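Local coordinates for extracellular solute-binding protein family 1 (Kribbella flavida, PDB 5IXP), which probably captures a solute outside the cell and hands it to an ABC transporter, as other family 1 extracellular solute-binding proteins do, at residues 169-174 against 358-363; 31-36 against 54-59; 303-308 against 319-324; 148-153 against 161-166. All blocks are in the same frame, centred on the assembly; numbering follows the deposited sequence.

Contact 1: 169-174 against 358-363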
loop_
_atom_site.group_PDB
_atom_site.type_symbol
_atom_site.label_atom_id
_atom_site.label_comp_id
_atom_site.label_asym_id
_atom_site.label_seq_id
_atom_site.Cartn_x
_atom_site.Cartn_y
_atom_site.Cartn_z
ATOM N N LEU A 169 -9.428 -7.524 -3.673
ATOM C CA LEU A 169 -8.968 -6.356 -2.913
ATOM C C LEU A 169 -9.356 -6.458 -1.440
ATOM O O LEU A 169 -8.607 -5.996 -0.572
ATOM C CB LEU A 169 -9.488 -5.051 -3.521
ATOM C CG LEU A 169 -8.815 -4.590 -4.823
ATOM C CD1 LEU A 169 -9.151 -3.131 -5.136
ATOM C CD2 LEU A 169 -7.306 -4.787 -4.774
ATOM N N THR A 170 -10.503 -7.072 -1.133
ATOM C CA THR A 170 -10.844 -7.314 0.265
ATOM C C THR A 170 -9.847 -8.272 0.907
ATOM O O THR A 170 -9.449 -8.091 2.068
ATOM C CB THR A 170 -12.272 -7.862 0.375
ATOM O OG1 THR A 170 -13.178 -6.998 -0.326
ATOM C CG2 THR A 170 -12.701 -7.971 1.840
ATOM N N TRP A 171 -9.427 -9.291 0.158
ATOM C CA TRP A 171 -8.389 -10.211 0.619
ATOM C C TRP A 171 -7.089 -9.482 0.915
ATOM O O TRP A 171 -6.450 -9.727 1.947
ATOM C CB TRP A 171 -8.162 -11.292 -0.439
ATOM C CG TRP A 171 -6.886 -12.111 -0.294
ATOM C CD1 TRP A 171 -5.650 -11.823 -0.818
ATOM C CD2 TRP A 171 -6.750 -13.363 0.385
ATOM N NE1 TRP A 171 -4.753 -12.819 -0.493
ATOM C CE2 TRP A 171 -5.402 -13.776 0.242
ATOM C CE3 TRP A 171 -7.630 -14.168 1.113
ATOM C CZ2 TRP A 171 -4.920 -14.964 0.801
ATOM C CZ3 TRP A 171 -7.149 -15.353 1.664
ATOM C CH2 TRP A 171 -5.806 -15.737 1.506
ATOM N N GLU A 172 -6.657 -8.614 -0.003
ATOM C CA GLU A 172 -5.438 -7.849 0.241
ATOM C C GLU A 172 -5.543 -7.079 1.549
ATOM O O GLU A 172 -4.600 -7.067 2.352
ATOM C CB GLU A 172 -5.173 -6.891 -0.920
ATOM C CG GLU A 172 -4.855 -7.591 -2.234
ATOM C CD GLU A 172 -3.485 -8.267 -2.197
ATOM O OE1 GLU A 172 -2.461 -7.577 -2.416
ATOM O OE2 GLU A 172 -3.424 -9.476 -1.910
ATOM N N ALA A 173 -6.695 -6.454 1.789
ATOM C CA ALA A 173 -6.869 -5.653 2.997
ATOM C C ALA A 173 -6.784 -6.517 4.247
ATOM O O ALA A 173 -6.095 -6.159 5.210
ATOM C CB ALA A 173 -8.198 -4.902 2.943
HETATM N N MSE A 174 -7.442 -7.673 4.244
HETATM C CA MSE A 174 -7.456 -8.527 5.424
HETATM C C MSE A 174 -6.154 -9.288 5.626
HETATM O O MSE A 174 -5.647 -9.369 6.746
HETATM C CB MSE A 174 -8.609 -9.528 5.343
HETATM C CG MSE A 174 -9.965 -8.860 5.276
HETATM SE SE MSE A 174 -11.335 -10.241 5.207
HETATM C CE MSE A 174 -10.983 -11.033 6.969
ATOM N N GLU A 358 4.914 -13.993 -5.188
ATOM C CA GLU A 358 4.572 -15.113 -6.055
ATOM C C GLU A 358 3.548 -16.025 -5.396
ATOM O O GLU A 358 2.641 -16.527 -6.066
ATOM C CB GLU A 358 5.832 -15.902 -6.411
ATOM C CG GLU A 358 6.803 -15.166 -7.317
ATOM C CD GLU A 358 7.710 -14.174 -6.579
ATOM O OE1 GLU A 358 7.560 -13.965 -5.354
ATOM O OE2 GLU A 358 8.587 -13.594 -7.242
ATOM N N ILE A 359 3.682 -16.253 -4.084
ATOM C CA ILE A 359 2.698 -17.055 -3.358
ATOM C C ILE A 359 1.358 -16.339 -3.327
ATOM O O ILE A 359 0.304 -16.933 -3.592
ATOM C CB ILE A 359 3.195 -17.358 -1.931
ATOM C CG1 ILE A 359 4.453 -18.220 -1.954
ATOM C CG2 ILE A 359 2.084 -18.003 -1.081
ATOM C CD1 ILE A 359 5.111 -18.346 -0.574
ATOM N N ASN A 360 1.373 -15.052 -2.975
ATOM C CA ASN A 360 0.120 -14.314 -2.899
ATOM C C ASN A 360 -0.615 -14.320 -4.232
ATOM O O ASN A 360 -1.849 -14.357 -4.257
ATOM C CB ASN A 360 0.371 -12.879 -2.443
ATOM C CG ASN A 360 -0.914 -12.167 -2.111
ATOM O OD1 ASN A 360 -1.675 -12.635 -1.269
ATOM N ND2 ASN A 360 -1.172 -11.035 -2.773
ATOM N N GLN A 361 0.128 -14.305 -5.343
ATOM C CA GLN A 361 -0.493 -14.279 -6.663
ATOM C C GLN A 361 -1.343 -15.522 -6.908
ATOM O O GLN A 361 -2.421 -15.437 -7.508
ATOM C CB GLN A 361 0.588 -14.139 -7.738
ATOM C CG GLN A 361 0.052 -13.929 -9.141
ATOM C CD GLN A 361 1.150 -13.709 -10.171
ATOM O OE1 GLN A 361 2.093 -12.944 -9.948
ATOM N NE2 GLN A 361 1.031 -14.383 -11.308
ATOM N N VAL A 362 -0.883 -16.690 -6.453
ATOM C CA VAL A 362 -1.673 -17.898 -6.682
ATOM C C VAL A 362 -2.939 -17.867 -5.830
ATOM O O VAL A 362 -4.005 -18.309 -6.275
ATOM C CB VAL A 362 -0.848 -19.187 -6.466
ATOM C CG1 VAL A 362 0.576 -19.029 -6.982
ATOM C CG2 VAL A 362 -0.877 -19.665 -5.028
ATOM N N PHE A 363 -2.864 -17.302 -4.615
ATOM C CA PHE A 363 -4.062 -17.208 -3.786
ATOM C C PHE A 363 -5.060 -16.214 -4.366
ATOM O O PHE A 363 -6.270 -16.474 -4.368
ATOM C CB PHE A 363 -3.704 -16.828 -2.348
ATOM C CG PHE A 363 -3.229 -17.987 -1.518
ATOM C CD1 PHE A 363 -4.142 -18.830 -0.896
ATOM C CD2 PHE A 363 -1.873 -18.243 -1.370
ATOM C CE1 PHE A 363 -3.716 -19.901 -0.134
ATOM C CE2 PHE A 363 -1.435 -19.314 -0.608
ATOM C CZ PHE A 363 -2.362 -20.146 0.013
#

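Contact 2: 31-36 against 54-59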
loop_
_atom_site.group_PDB
_atom_site.type_symbol
_atom_site.label_atom_id
_atom_site.label_comp_id
_atom_site.label_asym_id
_atom_site.label_seq_id
_atom_site.Cartn_x
_atom_site.Cartn_y
_atom_site.Cartn_z
ATOM N N THR A 31 21.670 13.339 -10.792
ATOM C CA THR A 31 20.984 13.019 -12.034
ATOM C C THR A 31 19.895 12.006 -11.716
ATOM O O THR A 31 20.170 10.992 -11.071
ATOM C CB THR A 31 21.938 12.429 -13.074
ATOM O OG1 THR A 31 23.059 13.305 -13.270
ATOM C CG2 THR A 31 21.195 12.227 -14.402
ATOM N N GLU A 32 18.673 12.278 -12.151
ATOM C CA GLU A 32 17.572 11.340 -11.954
ATOM C C GLU A 32 17.397 10.479 -13.195
ATOM O O GLU A 32 17.459 10.979 -14.323
ATOM C CB GLU A 32 16.262 12.069 -11.638
ATOM C CG GLU A 32 15.116 11.118 -11.231
ATOM C CD GLU A 32 13.816 11.853 -10.883
ATOM O OE1 GLU A 32 13.306 12.599 -11.750
ATOM O OE2 GLU A 32 13.312 11.693 -9.739
ATOM N N ARG A 33 17.159 9.183 -12.974
ATOM C CA ARG A 33 16.913 8.209 -14.024
ATOM C C ARG A 33 15.494 7.678 -13.860
ATOM O O ARG A 33 15.111 7.266 -12.760
ATOM C CB ARG A 33 17.950 7.076 -13.927
ATOM C CG ARG A 33 17.755 5.918 -14.861
ATOM C CD ARG A 33 18.727 4.802 -14.493
ATOM N NE ARG A 33 20.115 5.257 -14.512
ATOM C CZ ARG A 33 21.135 4.564 -14.009
ATOM N NH1 ARG A 33 20.916 3.396 -13.431
ATOM N NH2 ARG A 33 22.374 5.046 -14.072
ATOM N N ARG A 34 14.707 7.707 -14.936
ATOM C CA ARG A 34 13.321 7.236 -14.884
ATOM C C ARG A 34 13.112 6.201 -15.975
ATOM O O ARG A 34 13.098 6.554 -17.158
ATOM C CB ARG A 34 12.326 8.386 -15.071
ATOM C CG ARG A 34 12.388 9.450 -14.011
ATOM C CD ARG A 34 11.264 10.458 -14.211
ATOM N NE ARG A 34 11.349 11.516 -13.218
ATOM C CZ ARG A 34 10.322 12.260 -12.825
ATOM N NH1 ARG A 34 9.112 12.068 -13.349
ATOM N NH2 ARG A 34 10.508 13.190 -11.900
ATOM N N ALA A 35 12.924 4.939 -15.590
ATOM C CA ALA A 35 12.443 3.955 -16.553
ATOM C C ALA A 35 11.053 4.352 -17.055
ATOM O O ALA A 35 10.301 5.073 -16.384
ATOM C CB ALA A 35 12.396 2.558 -15.927
ATOM N N ALA A 36 10.711 3.870 -18.255
ATOM C CA ALA A 36 9.430 4.236 -18.857
ATOM C C ALA A 36 8.250 3.700 -18.058
ATOM O O ALA A 36 7.181 4.322 -18.042
ATOM C CB ALA A 36 9.349 3.722 -20.294
ATOM N N GLY A 54 25.482 -1.000 -13.501
ATOM C CA GLY A 54 24.379 -0.230 -14.032
ATOM C C GLY A 54 23.423 0.348 -13.008
ATOM O O GLY A 54 22.585 1.182 -13.378
HETATM N N MSE A 55 23.510 -0.061 -11.746
HETATM C CA MSE A 55 22.587 0.464 -10.736
HETATM C C MSE A 55 22.835 1.928 -10.424
HETATM O O MSE A 55 23.970 2.414 -10.471
HETATM C CB MSE A 55 22.669 -0.342 -9.442
HETATM C CG MSE A 55 22.290 -1.796 -9.651
HETATM SE SE MSE A 55 22.097 -2.772 -7.984
HETATM C CE MSE A 55 20.231 -2.393 -7.647
ATOM N N ALA A 56 21.747 2.618 -10.098
ATOM C CA ALA A 56 21.855 3.970 -9.588
ATOM C C ALA A 56 22.435 3.939 -8.175
ATOM O O ALA A 56 22.432 2.906 -7.495
ATOM C CB ALA A 56 20.487 4.656 -9.595
ATOM N N ASP A 57 22.965 5.085 -7.742
ATOM C CA ASP A 57 23.459 5.183 -6.371
ATOM C C ASP A 57 22.325 5.091 -5.366
ATOM O O ASP A 57 22.513 4.547 -4.270
ATOM C CB ASP A 57 24.221 6.487 -6.171
ATOM C CG ASP A 57 25.421 6.586 -7.079
ATOM O OD1 ASP A 57 26.421 5.889 -6.807
ATOM O OD2 ASP A 57 25.351 7.351 -8.066
ATOM N N ILE A 58 21.159 5.648 -5.697
ATOM C CA ILE A 58 19.944 5.483 -4.901
ATOM C C ILE A 58 18.917 4.818 -5.801
ATOM O O ILE A 58 18.612 5.338 -6.881
ATOM C CB ILE A 58 19.411 6.829 -4.369
ATOM C CG1 ILE A 58 20.432 7.478 -3.427
ATOM C CG2 ILE A 58 18.047 6.629 -3.643
ATOM C CD1 ILE A 58 20.103 8.961 -3.079
ATOM N N GLU A 59 18.388 3.676 -5.366
ATOM C CA GLU A 59 17.361 2.946 -6.106
ATOM C C GLU A 59 16.060 2.973 -5.316
ATOM O O GLU A 59 16.010 2.477 -4.181
ATOM C CB GLU A 59 17.784 1.493 -6.372
ATOM C CG GLU A 59 18.911 1.333 -7.410
ATOM C CD GLU A 59 18.414 1.392 -8.855
ATOM O OE1 GLU A 59 17.190 1.464 -9.057
ATOM O OE2 GLU A 59 19.254 1.354 -9.790
HETATM O O HOH W 1 18.810 2.251 -12.763
HETATM O O HOH W 2 24.736 3.755 -13.115
#

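Contact 3: 303-308 against 319-324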
loop_
_atom_site.group_PDB
_atom_site.type_symbol
_atom_site.label_atom_id
_atom_site.label_comp_id
_atom_site.label_asym_id
_atom_site.label_seq_id
_atom_site.Cartn_x
_atom_site.Cartn_y
_atom_site.Cartn_z
ATOM N N VAL A 303 6.967 17.294 -0.697
ATOM C CA VAL A 303 6.423 16.329 -1.648
ATOM C C VAL A 303 4.911 16.224 -1.490
ATOM O O VAL A 303 4.172 16.162 -2.481
ATOM C CB VAL A 303 7.114 14.961 -1.461
ATOM C CG1 VAL A 303 6.399 13.867 -2.253
ATOM C CG2 VAL A 303 8.617 15.045 -1.845
ATOM N N PHE A 304 4.430 16.203 -0.243
ATOM C CA PHE A 304 2.990 16.184 0.001
ATOM C C PHE A 304 2.292 17.359 -0.684
ATOM O O PHE A 304 1.247 17.186 -1.318
ATOM C CB PHE A 304 2.719 16.204 1.509
ATOM C CG PHE A 304 1.262 16.336 1.863
ATOM C CD1 PHE A 304 0.412 15.246 1.759
ATOM C CD2 PHE A 304 0.748 17.545 2.328
ATOM C CE1 PHE A 304 -0.937 15.360 2.095
ATOM C CE2 PHE A 304 -0.593 17.664 2.664
ATOM C CZ PHE A 304 -1.434 16.573 2.549
ATOM N N LYS A 305 2.852 18.565 -0.571
ATOM C CA LYS A 305 2.202 19.698 -1.214
ATOM C C LYS A 305 2.348 19.657 -2.722
ATOM O O LYS A 305 1.463 20.136 -3.434
ATOM C CB LYS A 305 2.729 21.014 -0.657
ATOM C CG LYS A 305 2.839 21.007 0.853
ATOM C CD LYS A 305 2.999 22.395 1.392
ATOM C CE LYS A 305 4.316 22.983 0.980
ATOM N NZ LYS A 305 5.080 23.462 2.171
ATOM N N LYS A 306 3.432 19.081 -3.229
ATOM C CA LYS A 306 3.657 19.076 -4.669
ATOM C C LYS A 306 2.810 18.017 -5.370
ATOM O O LYS A 306 2.150 18.311 -6.374
ATOM C CB LYS A 306 5.139 18.855 -4.963
ATOM C CG LYS A 306 5.531 19.189 -6.394
ATOM C CD LYS A 306 6.977 18.804 -6.679
ATOM C CE LYS A 306 7.405 19.254 -8.076
ATOM N NZ LYS A 306 7.252 20.731 -8.252
ATOM N N VAL A 307 2.812 16.782 -4.865
ATOM C CA VAL A 307 2.163 15.689 -5.583
ATOM C C VAL A 307 1.153 14.942 -4.719
ATOM O O VAL A 307 0.466 14.044 -5.211
ATOM C CB VAL A 307 3.202 14.705 -6.160
ATOM C CG1 VAL A 307 4.104 15.415 -7.167
ATOM C CG2 VAL A 307 4.033 14.087 -5.067
ATOM N N GLY A 308 1.050 15.283 -3.436
ATOM C CA GLY A 308 0.014 14.704 -2.595
ATOM C C GLY A 308 0.390 13.432 -1.860
ATOM O O GLY A 308 -0.457 12.874 -1.145
ATOM N N SER A 319 2.392 19.237 11.243
ATOM C CA SER A 319 2.344 20.379 10.345
ATOM C C SER A 319 0.910 20.662 9.932
ATOM O O SER A 319 0.203 19.757 9.479
ATOM C CB SER A 319 3.179 20.131 9.097
ATOM O OG SER A 319 2.955 21.167 8.163
ATOM N N GLU A 320 0.496 21.924 10.058
ATOM C CA GLU A 320 -0.813 22.318 9.557
ATOM C C GLU A 320 -0.935 22.095 8.057
ATOM O O GLU A 320 -2.053 21.944 7.559
ATOM C CB GLU A 320 -1.103 23.784 9.901
ATOM N N GLN A 321 0.180 22.086 7.317
ATOM C CA GLN A 321 0.095 21.756 5.895
ATOM C C GLN A 321 -0.592 20.413 5.698
ATOM O O GLN A 321 -1.403 20.242 4.780
ATOM C CB GLN A 321 1.490 21.748 5.262
ATOM C CG GLN A 321 2.127 23.128 5.131
ATOM C CD GLN A 321 1.339 24.048 4.218
ATOM O OE1 GLN A 321 0.733 23.604 3.242
ATOM N NE2 GLN A 321 1.332 25.335 4.540
ATOM N N VAL A 322 -0.312 19.457 6.581
ATOM C CA VAL A 322 -0.947 18.146 6.463
ATOM C C VAL A 322 -2.325 18.149 7.114
ATOM O O VAL A 322 -3.324 17.798 6.481
ATOM C CB VAL A 322 -0.046 17.051 7.069
ATOM C CG1 VAL A 322 -0.794 15.725 7.130
ATOM C CG2 VAL A 322 1.233 16.914 6.270
ATOM N N THR A 323 -2.407 18.563 8.380
ATOM C CA THR A 323 -3.628 18.319 9.140
ATOM C C THR A 323 -4.789 19.198 8.699
ATOM O O THR A 323 -5.940 18.883 9.019
ATOM C CB THR A 323 -3.384 18.518 10.632
ATOM O OG1 THR A 323 -2.910 19.846 10.865
ATOM C CG2 THR A 323 -2.364 17.509 11.150
ATOM N N ALA A 324 -4.530 20.285 7.984
ATOM C CA ALA A 324 -5.613 21.138 7.515
ATOM C C ALA A 324 -6.199 20.677 6.188
ATOM O O ALA A 324 -7.158 21.288 5.705
ATOM C CB ALA A 324 -5.131 22.588 7.385
#

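Contact 4: 148-153 against 161-166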
loop_
_atom_site.group_PDB
_atom_site.type_symbol
_atom_site.label_atom_id
_atom_site.label_comp_id
_atom_site.label_asym_id
_atom_site.label_seq_id
_atom_site.Cartn_x
_atom_site.Cartn_y
_atom_site.Cartn_z
ATOM N N PHE A 148 -18.748 -6.994 7.045
ATOM C CA PHE A 148 -19.567 -7.866 6.203
ATOM C C PHE A 148 -21.018 -7.904 6.676
ATOM O O PHE A 148 -21.940 -7.976 5.855
ATOM C CB PHE A 148 -18.967 -9.271 6.161
ATOM C CG PHE A 148 -17.604 -9.324 5.497
ATOM C CD1 PHE A 148 -17.411 -8.789 4.225
ATOM C CD2 PHE A 148 -16.517 -9.882 6.155
ATOM C CE1 PHE A 148 -16.149 -8.825 3.610
ATOM C CE2 PHE A 148 -15.255 -9.919 5.557
ATOM C CZ PHE A 148 -15.065 -9.394 4.279
ATOM N N ALA A 149 -21.241 -7.873 7.990
ATOM C CA ALA A 149 -22.612 -7.814 8.488
ATOM C C ALA A 149 -23.323 -6.560 7.988
ATOM O O ALA A 149 -24.485 -6.624 7.572
ATOM C CB ALA A 149 -22.620 -7.868 10.017
ATOM N N ALA A 150 -22.643 -5.409 8.019
ATOM C CA ALA A 150 -23.229 -4.201 7.448
ATOM C C ALA A 150 -23.470 -4.373 5.953
ATOM O O ALA A 150 -24.469 -3.886 5.414
ATOM C CB ALA A 150 -22.325 -2.992 7.711
ATOM N N GLY A 151 -22.566 -5.068 5.265
ATOM C CA GLY A 151 -22.769 -5.311 3.843
ATOM C C GLY A 151 -23.996 -6.158 3.554
ATOM O O GLY A 151 -24.705 -5.927 2.572
ATOM N N ARG A 152 -24.245 -7.170 4.383
ATOM C CA ARG A 152 -25.436 -7.991 4.187
ATOM C C ARG A 152 -26.701 -7.190 4.465
ATOM O O ARG A 152 -27.693 -7.315 3.736
ATOM C CB ARG A 152 -25.363 -9.238 5.068
ATOM C CG ARG A 152 -24.246 -10.184 4.643
ATOM C CD ARG A 152 -24.351 -11.531 5.312
ATOM N NE ARG A 152 -24.445 -11.393 6.765
ATOM C CZ ARG A 152 -23.399 -11.350 7.583
ATOM N NH1 ARG A 152 -22.161 -11.436 7.096
ATOM N NH2 ARG A 152 -23.592 -11.222 8.892
ATOM N N ARG A 153 -26.681 -6.369 5.519
ATOM C CA ARG A 153 -27.775 -5.438 5.770
ATOM C C ARG A 153 -28.003 -4.536 4.562
ATOM O O ARG A 153 -29.142 -4.359 4.106
ATOM C CB ARG A 153 -27.464 -4.619 7.027
ATOM C CG ARG A 153 -28.353 -3.416 7.237
ATOM C CD ARG A 153 -27.896 -2.550 8.417
ATOM N NE ARG A 153 -28.601 -1.270 8.419
ATOM C CZ ARG A 153 -28.395 -0.288 9.294
ATOM N NH1 ARG A 153 -27.488 -0.422 10.255
ATOM N NH2 ARG A 153 -29.095 0.838 9.199
ATOM N N SER A 161 -26.971 -3.300 -6.133
ATOM C CA SER A 161 -25.642 -2.825 -5.766
ATOM C C SER A 161 -24.907 -3.898 -4.980
ATOM O O SER A 161 -25.521 -4.736 -4.316
ATOM C CB SER A 161 -25.701 -1.539 -4.929
ATOM O OG SER A 161 -26.158 -0.449 -5.706
ATOM N N ALA A 162 -23.583 -3.863 -5.062
ATOM C CA ALA A 162 -22.737 -4.685 -4.216
ATOM C C ALA A 162 -22.133 -3.826 -3.109
ATOM O O ALA A 162 -22.216 -2.594 -3.116
ATOM C CB ALA A 162 -21.640 -5.364 -5.038
ATOM N N TRP A 163 -21.506 -4.503 -2.152
ATOM C CA TRP A 163 -20.912 -3.821 -1.009
ATOM C C TRP A 163 -19.509 -3.315 -1.331
ATOM O O TRP A 163 -19.162 -2.175 -0.990
ATOM C CB TRP A 163 -20.893 -4.783 0.180
ATOM C CG TRP A 163 -20.487 -4.212 1.517
ATOM C CD1 TRP A 163 -19.523 -4.707 2.358
ATOM C CD2 TRP A 163 -21.057 -3.075 2.189
ATOM N NE1 TRP A 163 -19.460 -3.949 3.509
ATOM C CE2 TRP A 163 -20.393 -2.946 3.431
ATOM C CE3 TRP A 163 -22.078 -2.167 1.872
ATOM C CZ2 TRP A 163 -20.703 -1.936 4.341
ATOM C CZ3 TRP A 163 -22.382 -1.163 2.785
ATOM C CH2 TRP A 163 -21.701 -1.062 4.002
ATOM N N PHE A 164 -18.693 -4.138 -1.991
ATOM C CA PHE A 164 -17.328 -3.766 -2.333
ATOM C C PHE A 164 -17.034 -4.207 -3.762
ATOM O O PHE A 164 -17.794 -4.969 -4.367
ATOM C CB PHE A 164 -16.316 -4.379 -1.351
ATOM C CG PHE A 164 -16.466 -5.866 -1.155
ATOM C CD1 PHE A 164 -15.988 -6.762 -2.110
ATOM C CD2 PHE A 164 -17.054 -6.372 0.008
ATOM C CE1 PHE A 164 -16.114 -8.138 -1.927
ATOM C CE2 PHE A 164 -17.180 -7.743 0.203
ATOM C CZ PHE A 164 -16.708 -8.631 -0.763
ATOM N N ASP A 165 -15.895 -3.740 -4.296
ATOM C CA ASP A 165 -15.630 -3.930 -5.719
ATOM C C ASP A 165 -15.170 -5.353 -6.053
ATOM O O ASP A 165 -15.618 -5.913 -7.056
ATOM C CB ASP A 165 -14.617 -2.891 -6.222
ATOM C CG ASP A 165 -13.295 -2.918 -5.460
ATOM O OD1 ASP A 165 -13.275 -3.281 -4.267
ATOM O OD2 ASP A 165 -12.269 -2.555 -6.059
ATOM N N SER A 166 -14.279 -5.963 -5.265
ATOM C CA SER A 166 -13.836 -7.318 -5.597
ATOM C C SER A 166 -13.412 -8.073 -4.346
ATOM O O SER A 166 -12.988 -7.480 -3.348
ATOM C CB SER A 166 -12.677 -7.328 -6.619
ATOM O OG SER A 166 -11.445 -6.859 -6.069
#

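Contact 1: 169-174 against 358-363
The indole of Trp171 meets the carboxamide of Asn360 edge to edge: OD1 sits at the ring's NE1 corner, close to the indole plane, and the two planes are only 15° apart. Trp171 NE1 donates to Asn360 OD1 over 3.2 Å, an almost straight bond (173° at the hydrogen). Next along the same edge, Trp171 CZ2 lies 3.9 Å from the CB of Phe363. The six-membered ring of Trp171 and the phenyl ring are nearly parallel, but with centroids 6.0 Å apart they have slid too far for a true stack. Asn360 also spends its amide nitrogen across the gap: ND2 donates to the syn side of Glu172 OE2 at 2.9 Å. This is a polar bridge between two steeply crossed helices of the α/β periplasmic-binding-protein fold, 167-175 and 356-371, whose local axes remain 11.7 Å apart, and the side chains of Trp171, Glu172 and Asn360 bridge that space. Asn360 does so with CG anti to its own nitrogen (chi1 -169°), which carries the amide out between Trp171 and Glu172. Tyr182 OH is a further partner of Asn360 OD1, and Arg175 pairs with Glu172 OE2. A leucine in place of Asn360 would probably leave the buried indole N-H without its acceptor and Glu172 OE2 to Arg175, its amide donor lost. Phe363 continues onto Ala384 and Ala388 of helix 377-392.

Contact 2: 31-36 against 54-59
Arg33 reaches from its strand to the turn at Gly54, where NH1 donates to the Gly54 carbonyl oxygen at 2.8 Å. The donor approaches nearly head-on to the carbonyl (C=O...N 162°), although the bond is bent to 138° at the hydrogen, and the oxygen is tilted from the guanidinium plane. Two waters lie by the arginine's N-H groups. Water 1 is unusually close to Arg33 NH1, so that bond is doubtful; it donates to Glu59 OE2. Water 2 accepts from NH2 at 2.9 Å and donates to the carbonyl oxygen of Met55. Glu59 OE2 is served twice, for it also accepts from the backbone nitrogen of Ala56 at 2.8 Å, on its anti side. Strands 28-34 and 58-62 flank strand 2-8 in the parallel part of the sheet, the β-α-β arrangement of a periplasmic-binding-protein lobe, and helix 38-51 makes the crossover between them. Arg33 therefore spans the middle strand's width, its chain extended until a bend at chi3 (-57°) turns the guanidinium toward the turn. The methyl of Ala56 lies over one guanidinium face, 4.1 Å from Arg33 NH1. Arg33 NH1 and Glu59 OE2 remain 4.5 Å apart, beyond a salt bridge, yet their opposite charges probably attract weakly. On strand 28-34, Arg34 grips a single oxygen, Glu32 OE1, with NE and NH2, and its NH1 forms a salt bridge with Glu11, while Tyr18 OH serves Glu32 OE2.

Contact 3: 303-308 against 319-324
Phe304 near the end of helix 297-307 packs against Val322 of the short helix 320-323, a helix-to-helix contact in this α/β solute-binding fold, beside strand 310-311, which lies in the connection and pairs with strand 108-121. The apolar part is a CH-pi contact: Val322 CG2 stands 4.3 Å from the centroid of the Phe304 ring and 22° off its normal, over the face but displaced toward the rim. The phenyl ring is carried to that position by CG lying anti to the backbone nitrogen (chi1 174°), and Pro311 and Gln325 also touch Phe304. At the ring's edge, the backbone oxygen of Gln321 comes within 3.4 Å of Phe304 CE2. The second kind of contact joins two exposed side chains, Lys305 and Gln321, which cross at about a right angle; in one of two modelled conformers of Gln321, its OE1 is 3.2 Å from Lys305 CD, a tentative contact of the amide with the aliphatic part of the lysine. Backbone bonds form the first turn of the short helix, where the Ser319 carbonyl oxygen accepts from both Val322 N and Thr323 N. Capping is the work of the side chain: Ser319 is the N-cap, and its OG accepts from Gln321 N at 3.0 Å.

Contact 4: 148-153 against 161-166
Trp163 lays one face of its indole flat on the helix backbone at Gly151. Gly151 CA stands 3.2 Å from the centroid of the five-membered ring, only 10° off its normal, a close CH-pi contact centred over the face. Glycine makes this approach possible: a CB at this position would clash with Trp163 CD1. The indole reaches the helix with CG anti to its backbone nitrogen (chi1 -172°), and its benzene side runs back along the helix until CZ2 meets Ala150 CB at 3.9 Å. The second pair is turned differently. Phe148 presents its ring edge to Phe164, with CE2 of Phe164 near the plane of the Phe148 ring and 3.7 Å from Phe148 CE1. The Phe148 CB leaves the helix away from the loop, and the ring swings back to make the contact. An alanine in place of Trp163 would probably uncover the backbone of Gly151 and open a gap beside Ala150. The chain turns a corner at Trp163, and the two neighbouring aromatic side chains meet the helix at separate places. Phe125, Tyr147 and Phe154 bring further rings to Trp163, whose carbonyl oxygen accepts from Thr234 of strand 232-238. Phe148 and Phe164 both extend to helix 195-209 at Ala207 and to helix 167-175 at Thr170, so the loop is wedged between helix 144-157, that strand and the two helices beyond.

Contacts 1 and 4 are the pair that touch: on the helix that supplies Trp171, Thr170 packs against both Phe148 and Phe164, and Met174 against Phe148, with Thr170 OG1 3.3 Å from Phe164 CD1, so helices 144-157 and 167-175 join them although their centres lie 19 Å apart. Contacts 2 and 3 approach to about 8 Å between nearest atoms without touching. Contact 2 lies across the chain's centre from contact 4, 43 Å between centres, and contact 3 lies across it from contact 1, 31 Å between centres. Contact 3 is nested in the sequence loop that contact 1 closes. A formic acid molecule, probably from the crystallisation liquor, lies about 5 Å from the Phe304 side chain.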